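Local coordinates for protein transcriptional regulator (PDB 3BHQ) that probably acts as a TetR-family transcription factor, a two-chain, all-helical protein expected to bind regulatory DNA through a helix-turn-helix motif, at residues A23-S27 against K28-G32; D73-E76 against S77-L81; A128-E131 against K132-R136. All blocks are in the same frame, centred on the assembly; numbering follows the deposited sequence.

Followed from the N terminus, the three contacts come in series, none nesting in or crossing another, and each is local, so none closes a long loop. Contact 1 ends helix 9-28 and turns the chain toward helix 35-42 in the TetR-type DNA-binding region. Contact 2 is a stretch of helix 56-83, the long helix that runs from the DNA-binding end into the helical body; its centre lies about 30 Å from that of contact 1. Contact 3 is a widened turn of helix 123-150, its centre about 16 Å from that of contact 2. Contacts 2 and 3 touch through a long, weak ion pair of E76 with R136, joining helix 56-83 to helix 123-150.

Contact 1 of 3, residues A23-S27 against K28-G32; sequences AAFIS and KGYDG. With EDO (1,2-ethanediol), chain E; EDO (1,2-ethanediol), chain K; EDO (1,2-ethanediol), chain H.
F25 and Y30 run alongside each other where helix 9-28 of the TetR-type DNA-binding domain stops at a glycine and the chain turns toward helix 35-42. Their planes are 22° apart but slid past each other, with centroids 6.0 Å apart, so the rings scarcely overlap; the nearest carbons, F25 CE1 and Y30 CD1, are 3.8 Å apart. With CG anti to the backbone N (chi1 -177°), the tyrosine ring is carried alongside that of F25.

Behind the rings the last helical bonds run from K28 N to A24 O at 2.8 Å and from G29 N to F25 O at 2.7 Å. G29 is the first residue to leave helical angles, with phi at 79°, a value easily reached without a side chain, so it suits the stop.

On the solvent side K28 bends at chi2 and chi4, curling its ammonium back to the preceding residue, where K28 NZ donates to S27 OG at 2.8 Å. The lysine chain is long and flexible enough to bend back, and the short serine places an acceptor within its reach. An ethanediol, probably from the crystallisation liquor, also accepts from NZ.

Further out, the F25 ring is buried between helices, stacking on F60 and packing against I38 and V63, which joins the helix end to helices 35-42 and 56-83. Y30 adds a cation-pi contact with K56, whose ammonium also bonds to Y30 O, and D31 forms a salt bridge with R121. The tyrosine thus combines an apolar flank for F25 with a polar end: Y30 OH and O2 of a second ethanediol, which lies in the ring plane at the edge, share a hydrogen bond of 2.6 Å.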
loop_
_atom_site.group_PDB
_atom_site.type_symbol
_atom_site.label_atom_id
_atom_site.label_comp_id
_atom_site.label_asym_id
_atom_site.label_seq_id
_atom_site.Cartn_x
_atom_site.Cartn_y
_atom_site.Cartn_z
ATOM N N ALA A 23 -13.640 17.267 3.283
ATOM C CA ALA A 23 -14.226 17.296 1.927
ATOM C C ALA A 23 -13.438 18.211 0.981
ATOM O O ALA A 23 -13.207 17.882 -0.186
ATOM C CB ALA A 23 -15.701 17.730 1.998
ATOM N N ALA A 24 -13.043 19.387 1.486
ATOM C CA ALA A 24 -12.292 20.381 0.688
ATOM C C ALA A 24 -10.936 19.859 0.236
ATOM O O ALA A 24 -10.579 19.968 -0.943
ATOM C CB ALA A 24 -12.135 21.723 1.469
ATOM N N PHE A 25 -10.170 19.308 1.182
ATOM C CA PHE A 25 -8.886 18.698 0.837
ATOM C C PHE A 25 -9.031 17.553 -0.175
ATOM O O PHE A 25 -8.272 17.509 -1.126
ATOM C CB PHE A 25 -8.116 18.208 2.076
ATOM C CG PHE A 25 -7.615 19.299 2.982
ATOM C CD1 PHE A 25 -6.918 20.397 2.462
ATOM C CD2 PHE A 25 -7.758 19.204 4.367
ATOM C CE1 PHE A 25 -6.441 21.399 3.292
ATOM C CE2 PHE A 25 -7.257 20.212 5.221
ATOM C CZ PHE A 25 -6.594 21.303 4.675
ATOM N N ILE A 26 -10.019 16.690 0.013
ATOM C CA ILE A 26 -10.260 15.577 -0.948
ATOM C C ILE A 26 -10.621 16.113 -2.328
ATOM O O ILE A 26 -10.071 15.675 -3.336
ATOM C CB ILE A 26 -11.301 14.585 -0.413
ATOM C CG1 ILE A 26 -10.679 13.794 0.741
ATOM C CG2 ILE A 26 -11.831 13.656 -1.562
ATOM C CD1 ILE A 26 -11.619 12.911 1.541
ATOM N N SER A 27 -11.483 17.121 -2.368
ATOM C CA SER A 27 -11.924 17.696 -3.625
ATOM C C SER A 27 -10.871 18.521 -4.363
ATOM O O SER A 27 -10.764 18.439 -5.572
ATOM C CB SER A 27 -13.180 18.556 -3.357
ATOM O OG SER A 27 -13.668 19.165 -4.540
ATOM N N LYS A 28 -10.095 19.317 -3.636
ATOM C CA LYS A 28 -9.206 20.304 -4.241
ATOM C C LYS A 28 -7.728 20.076 -4.018
ATOM O O LYS A 28 -6.917 20.741 -4.675
ATOM C CB LYS A 28 -9.542 21.676 -3.645
ATOM C CG LYS A 28 -11.010 22.092 -3.713
ATOM C CD LYS A 28 -11.459 22.316 -5.123
ATOM C CE LYS A 28 -12.873 22.917 -5.163
ATOM N NZ LYS A 28 -13.917 21.961 -4.633
ATOM N N GLY A 29 -7.381 19.209 -3.063
ATOM C CA GLY A 29 -5.997 19.055 -2.627
ATOM C C GLY A 29 -5.650 20.197 -1.689
ATOM O O GLY A 29 -6.373 21.200 -1.568
ATOM N N TYR A 30 -4.521 20.053 -1.014
ATOM C CA TYR A 30 -4.051 21.060 -0.068
ATOM C C TYR A 30 -3.888 22.450 -0.684
ATOM O O TYR A 30 -4.417 23.429 -0.147
ATOM C CB TYR A 30 -2.739 20.569 0.528
ATOM C CG TYR A 30 -2.147 21.431 1.573
ATOM C CD1 TYR A 30 -2.657 21.400 2.877
ATOM C CD2 TYR A 30 -1.065 22.265 1.293
ATOM C CE1 TYR A 30 -2.114 22.183 3.869
ATOM C CE2 TYR A 30 -0.495 23.051 2.287
ATOM C CZ TYR A 30 -1.043 23.000 3.588
ATOM O OH TYR A 30 -0.500 23.748 4.584
ATOM N N ASP A 31 -3.230 22.531 -1.845
ATOM C CA ASP A 31 -2.996 23.829 -2.500
ATOM C C ASP A 31 -4.226 24.436 -3.124
ATOM O O ASP A 31 -4.227 25.628 -3.371
ATOM C CB ASP A 31 -1.926 23.744 -3.605
ATOM C CG ASP A 31 -0.541 23.552 -3.069
ATOM O OD1 ASP A 31 -0.264 24.006 -1.934
ATOM O OD2 ASP A 31 0.290 22.982 -3.818
ATOM N N GLY A 32 -5.253 23.631 -3.371
ATOM C CA GLY A 32 -6.478 24.095 -4.024
ATOM C C GLY A 32 -7.539 24.666 -3.107
ATOM O O GLY A 32 -8.580 25.104 -3.596
HETATM C C1 EDO E . -15.478 20.416 -1.730
HETATM O O1 EDO E . -16.835 19.990 -1.549
HETATM C C2 EDO E . -15.232 21.747 -1.037
HETATM O O2 EDO E . -14.280 22.549 -1.738
HETATM C C1 EDO K . -6.756 16.456 -5.173
HETATM O O1 EDO K . -5.569 15.830 -5.663
HETATM C C2 EDO K . -7.871 16.348 -6.201
HETATM O O2 EDO K . -7.942 17.566 -6.944
HETATM C C1 EDO H . 3.297 22.853 4.024
HETATM O O1 EDO H . 4.001 23.067 2.798
HETATM C C2 EDO H . 2.943 24.199 4.647
HETATM O O2 EDO H . 1.830 24.783 3.950
#

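Contact 2 of 3, residues D73-E76 against S77-L81; sequences DIIE and SVTTL
E76 O is gripped twice by T80, whose backbone N lies 3.0 Å away and whose OG1 comes to 2.9 Å from the other face of the carbonyl plane. With OG1 anti to its carbonyl carbon (chi1 -63°), T80 folds its hydroxyl back onto the preceding turn of helix 56-83. T79 does likewise from the crowded position: its OG1 sits 3.1 Å from I75 O and 3.2 Å from E76 O, with one proton for the two. T79 N bonds straight to I75 O, and V78 N to I74 O. In the conformer given, S77 OG also meets I74 O, but at a distance so short that its details are doubtful.

Packing follows outward. T79 CG2 lies 4.1 Å from I75 CG2, the two side chains crossing obliquely, while I75 and V78 face helix 88-103 through L99 and L95, and T79 faces T141 and C144 of helix 123-150. Without OG1 and CG2, as with an alanine at T79, a gap would probably open beside I75, and I75 O would keep just the backbone N-H among the donors described. The threonines thus carry polar groups along the helix, even to a buried site, by turning hydroxyls onto its own carbonyls.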
loop_
_atom_site.group_PDB
_atom_site.type_symbol
_atom_site.label_atom_id
_atom_site.label_comp_id
_atom_site.label_asym_id
_atom_site.label_seq_id
_atom_site.Cartn_x
_atom_site.Cartn_y
_atom_site.Cartn_z
ATOM N N ASP A 73 -13.145 3.399 15.265
ATOM C CA ASP A 73 -14.393 3.149 16.026
ATOM C C ASP A 73 -15.197 2.061 15.330
ATOM O O ASP A 73 -15.734 1.164 15.999
ATOM C CB ASP A 73 -15.244 4.414 16.204
ATOM C CG ASP A 73 -14.617 5.433 17.146
ATOM O OD1 ASP A 73 -13.663 5.095 17.865
ATOM O OD2 ASP A 73 -15.093 6.585 17.158
ATOM N N ILE A 74 -15.237 2.114 13.995
ATOM C CA ILE A 74 -15.935 1.091 13.201
ATOM C C ILE A 74 -15.256 -0.265 13.339
ATOM O O ILE A 74 -15.933 -1.270 13.584
ATOM C CB ILE A 74 -16.102 1.468 11.685
ATOM C CG1 ILE A 74 -16.897 2.763 11.530
ATOM C CG2 ILE A 74 -16.839 0.328 10.949
ATOM C CD1 ILE A 74 -16.989 3.288 10.112
ATOM N N ILE A 75 -13.928 -0.296 13.228
ATOM C CA ILE A 75 -13.163 -1.550 13.377
ATOM C C ILE A 75 -13.384 -2.160 14.772
ATOM O O ILE A 75 -13.568 -3.382 14.889
ATOM C CB ILE A 75 -11.638 -1.384 13.074
ATOM C CG1 ILE A 75 -11.384 -0.866 11.642
ATOM C CG2 ILE A 75 -10.898 -2.689 13.301
ATOM C CD1 ILE A 75 -12.125 -1.537 10.553
ATOM N N GLU A 76 -13.380 -1.330 15.815
ATOM C CA GLU A 76 -13.669 -1.833 17.173
ATOM C C GLU A 76 -15.046 -2.514 17.293
ATOM O O GLU A 76 -15.165 -3.540 17.974
ATOM C CB GLU A 76 -13.552 -0.735 18.240
ATOM C CG GLU A 76 -12.108 -0.342 18.560
ATOM C CD GLU A 76 -11.976 0.695 19.682
ATOM O OE1 GLU A 76 -12.983 1.340 20.065
ATOM O OE2 GLU A 76 -10.839 0.856 20.183
ATOM N N SER A 77 -16.061 -1.951 16.643
ATOM C CA SER A 77 -17.411 -2.537 16.692
ATOM C C SER A 77 -17.444 -3.905 16.010
ATOM O O SER A 77 -18.031 -4.832 16.532
ATOM C CB SER A 77 -18.460 -1.617 16.071
ATOM O OG SER A 77 -18.211 -1.373 14.702
ATOM N N VAL A 78 -16.783 -4.020 14.859
ATOM C CA VAL A 78 -16.752 -5.292 14.101
ATOM C C VAL A 78 -15.874 -6.379 14.746
ATOM O O VAL A 78 -16.235 -7.566 14.708
ATOM C CB VAL A 78 -16.452 -5.057 12.579
ATOM C CG1 VAL A 78 -17.484 -4.096 11.992
ATOM C CG2 VAL A 78 -15.057 -4.537 12.335
ATOM N N THR A 79 -14.752 -6.002 15.358
ATOM C CA THR A 79 -13.925 -6.979 16.094
ATOM C C THR A 79 -14.682 -7.443 17.347
ATOM O O THR A 79 -14.586 -8.607 17.715
ATOM C CB THR A 79 -12.501 -6.483 16.418
ATOM O OG1 THR A 79 -12.584 -5.239 17.112
ATOM C CG2 THR A 79 -11.706 -6.304 15.135
ATOM N N THR A 80 -15.442 -6.552 17.989
ATOM C CA THR A 80 -16.300 -6.967 19.119
ATOM C C THR A 80 -17.335 -8.004 18.658
ATOM O O THR A 80 -17.545 -8.992 19.357
ATOM C CB THR A 80 -17.017 -5.783 19.798
ATOM O OG1 THR A 80 -16.035 -4.904 20.359
ATOM C CG2 THR A 80 -17.941 -6.275 20.934
ATOM N N LEU A 81 -17.957 -7.790 17.497
ATOM C CA LEU A 81 -18.918 -8.778 16.955
ATOM C C LEU A 81 -18.264 -10.134 16.758
ATOM O O LEU A 81 -18.846 -11.132 17.169
ATOM C CB LEU A 81 -19.546 -8.319 15.643
ATOM C CG LEU A 81 -20.485 -7.114 15.741
ATOM C CD1 LEU A 81 -20.835 -6.591 14.348
ATOM C CD2 LEU A 81 -21.742 -7.460 16.538
#

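Contact 3 of 3, residues A128-E131 against K132-R136; sequences AWYE and KGFER
A128 O takes a regular helical bond from K132 N at 2.8 Å, but the next turn of helix 123-150 widens to the pi type. W129 O accepts twice: G133 N lies 2.8 Å away and 36° out of the carbonyl plane, while F134 N, five residues on, comes in that plane at 2.9 Å. Y130 O is then met nearly head-on by E135 N at 2.8 Å, and R136 N continues the wider spacing with only a weak bond to E131 O. Glycine suits G133, since a CB would run into W129 O.

The bare CA of G133 makes a CH-pi contact, 4.0 Å from the centroid of the six-membered ring of W129 and almost on its normal. Beyond it, Y130 and F134 extend in the same direction as neighbours. Their planes are 20° apart and slid so that overlap is slight, and Y130 CE1 presses close to F134 CD2, at 3.3 Å. E135, its CG anti to the carbonyl carbon (chi1 -71°), lays that CG over one face of the Y130 ring, 4.1 Å from the centroid. A water 2.8 Å from Y130 OH donates a weak bond to E135 OE2. Tyrosine suits this place by pairing a flat face for the glutamate stem with a polar end for water. The stems of E131 and K132 run alongside each other, their charges too far apart for a salt bridge in the conformer given.

The second subunit packs on these aromatics: W129, which also rests on A68 of its own chain, meets F180 of that subunit, and F134 meets its W172. G133 O also accepts from N72 ND2 of helix 56-83. This is a pi bulge within a long helix, here set in the dimer interface of the C-terminal region of a TetR-family regulator.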
loop_
_atom_site.group_PDB
_atom_site.type_symbol
_atom_site.label_atom_id
_atom_site.label_comp_id
_atom_site.label_asym_id
_atom_site.label_seq_id
_atom_site.Cartn_x
_atom_site.Cartn_y
_atom_site.Cartn_z
ATOM N N ALA A 128 0.982 10.270 11.459
ATOM C CA ALA A 128 -0.277 10.211 12.207
ATOM C C ALA A 128 -1.179 9.101 11.695
ATOM O O ALA A 128 -1.738 8.362 12.497
ATOM C CB ALA A 128 -1.016 11.545 12.157
ATOM N N TRP A 129 -1.332 9.001 10.368
ATOM C CA TRP A 129 -2.154 7.924 9.806
ATOM C C TRP A 129 -1.588 6.549 10.229
ATOM O O TRP A 129 -2.339 5.632 10.648
ATOM C CB TRP A 129 -2.298 8.012 8.278
ATOM C CG TRP A 129 -3.106 6.851 7.834
ATOM C CD1 TRP A 129 -2.635 5.718 7.245
ATOM C CD2 TRP A 129 -4.504 6.633 8.070
ATOM N NE1 TRP A 129 -3.655 4.815 7.088
ATOM C CE2 TRP A 129 -4.813 5.349 7.567
ATOM C CE3 TRP A 129 -5.534 7.413 8.624
ATOM C CZ2 TRP A 129 -6.116 4.813 7.607
ATOM C CZ3 TRP A 129 -6.827 6.882 8.662
ATOM C CH2 TRP A 129 -7.094 5.588 8.164
ATOM N N TYR A 130 -0.287 6.407 10.092
ATOM C CA TYR A 130 0.345 5.107 10.404
ATOM C C TYR A 130 0.136 4.720 11.871
ATOM O O TYR A 130 -0.265 3.578 12.142
ATOM C CB TYR A 130 1.831 5.087 10.024
ATOM C CG TYR A 130 2.414 3.701 10.133
ATOM C CD1 TYR A 130 2.035 2.707 9.261
ATOM C CD2 TYR A 130 3.293 3.375 11.137
ATOM C CE1 TYR A 130 2.533 1.428 9.370
ATOM C CE2 TYR A 130 3.802 2.084 11.244
ATOM C CZ TYR A 130 3.400 1.118 10.373
ATOM O OH TYR A 130 3.866 -0.179 10.438
ATOM N N GLU A 131 0.359 5.662 12.808
ATOM C CA GLU A 131 0.200 5.381 14.248
ATOM C C GLU A 131 -1.251 5.216 14.671
ATOM O O GLU A 131 -1.616 4.243 15.321
ATOM C CB GLU A 131 0.800 6.524 15.099
ATOM C CG GLU A 131 0.781 6.274 16.640
ATOM C CD GLU A 131 1.061 7.516 17.486
ATOM O OE1 GLU A 131 1.594 8.526 16.975
ATOM O OE2 GLU A 131 0.728 7.482 18.678
ATOM N N LYS A 132 -2.055 6.215 14.342
ATOM C CA LYS A 132 -3.437 6.286 14.814
ATOM C C LYS A 132 -4.494 5.619 13.986
ATOM O O LYS A 132 -5.616 5.394 14.480
ATOM C CB LYS A 132 -3.805 7.758 15.050
ATOM C CG LYS A 132 -2.825 8.548 15.958
ATOM C CD LYS A 132 -2.676 8.010 17.358
ATOM C CE LYS A 132 -3.951 8.057 18.172
ATOM N NZ LYS A 132 -3.664 7.706 19.607
ATOM N N GLY A 133 -4.159 5.336 12.728
ATOM C CA GLY A 133 -5.010 4.638 11.804
ATOM C C GLY A 133 -4.601 3.196 11.661
ATOM O O GLY A 133 -5.220 2.330 12.243
ATOM N N PHE A 134 -3.506 2.976 10.937
ATOM C CA PHE A 134 -3.030 1.638 10.595
ATOM C C PHE A 134 -2.658 0.767 11.812
ATOM O O PHE A 134 -3.197 -0.347 11.985
ATOM C CB PHE A 134 -1.813 1.786 9.663
ATOM C CG PHE A 134 -1.224 0.479 9.170
ATOM C CD1 PHE A 134 -1.574 -0.009 7.909
ATOM C CD2 PHE A 134 -0.278 -0.190 9.906
ATOM C CE1 PHE A 134 -0.994 -1.193 7.449
ATOM C CE2 PHE A 134 0.285 -1.381 9.426
ATOM C CZ PHE A 134 -0.083 -1.849 8.201
ATOM N N GLU A 135 -1.753 1.267 12.656
ATOM C CA GLU A 135 -1.297 0.487 13.824
ATOM C C GLU A 135 -2.430 0.212 14.803
ATOM O O GLU A 135 -2.536 -0.895 15.323
ATOM C CB GLU A 135 -0.111 1.121 14.521
ATOM C CG GLU A 135 1.144 1.025 13.733
ATOM C CD GLU A 135 2.352 1.438 14.521
ATOM O OE1 GLU A 135 2.337 2.523 15.109
ATOM O OE2 GLU A 135 3.340 0.666 14.533
ATOM N N ARG A 136 -3.294 1.212 15.005
ATOM C CA ARG A 136 -4.422 1.056 15.916
ATOM C C ARG A 136 -5.399 -0.034 15.471
ATOM O O ARG A 136 -5.842 -0.811 16.322
ATOM C CB ARG A 136 -5.129 2.384 16.125
ATOM C CG ARG A 136 -6.126 2.325 17.246
ATOM C CD ARG A 136 -6.915 3.615 17.409
ATOM N NE ARG A 136 -8.241 3.331 17.996
ATOM C CZ ARG A 136 -9.209 4.233 18.183
ATOM N NH1 ARG A 136 -9.030 5.501 17.825
ATOM N NH2 ARG A 136 -10.380 3.842 18.706
HETATM O O HOH W 1 3.082 -1.898 12.466
#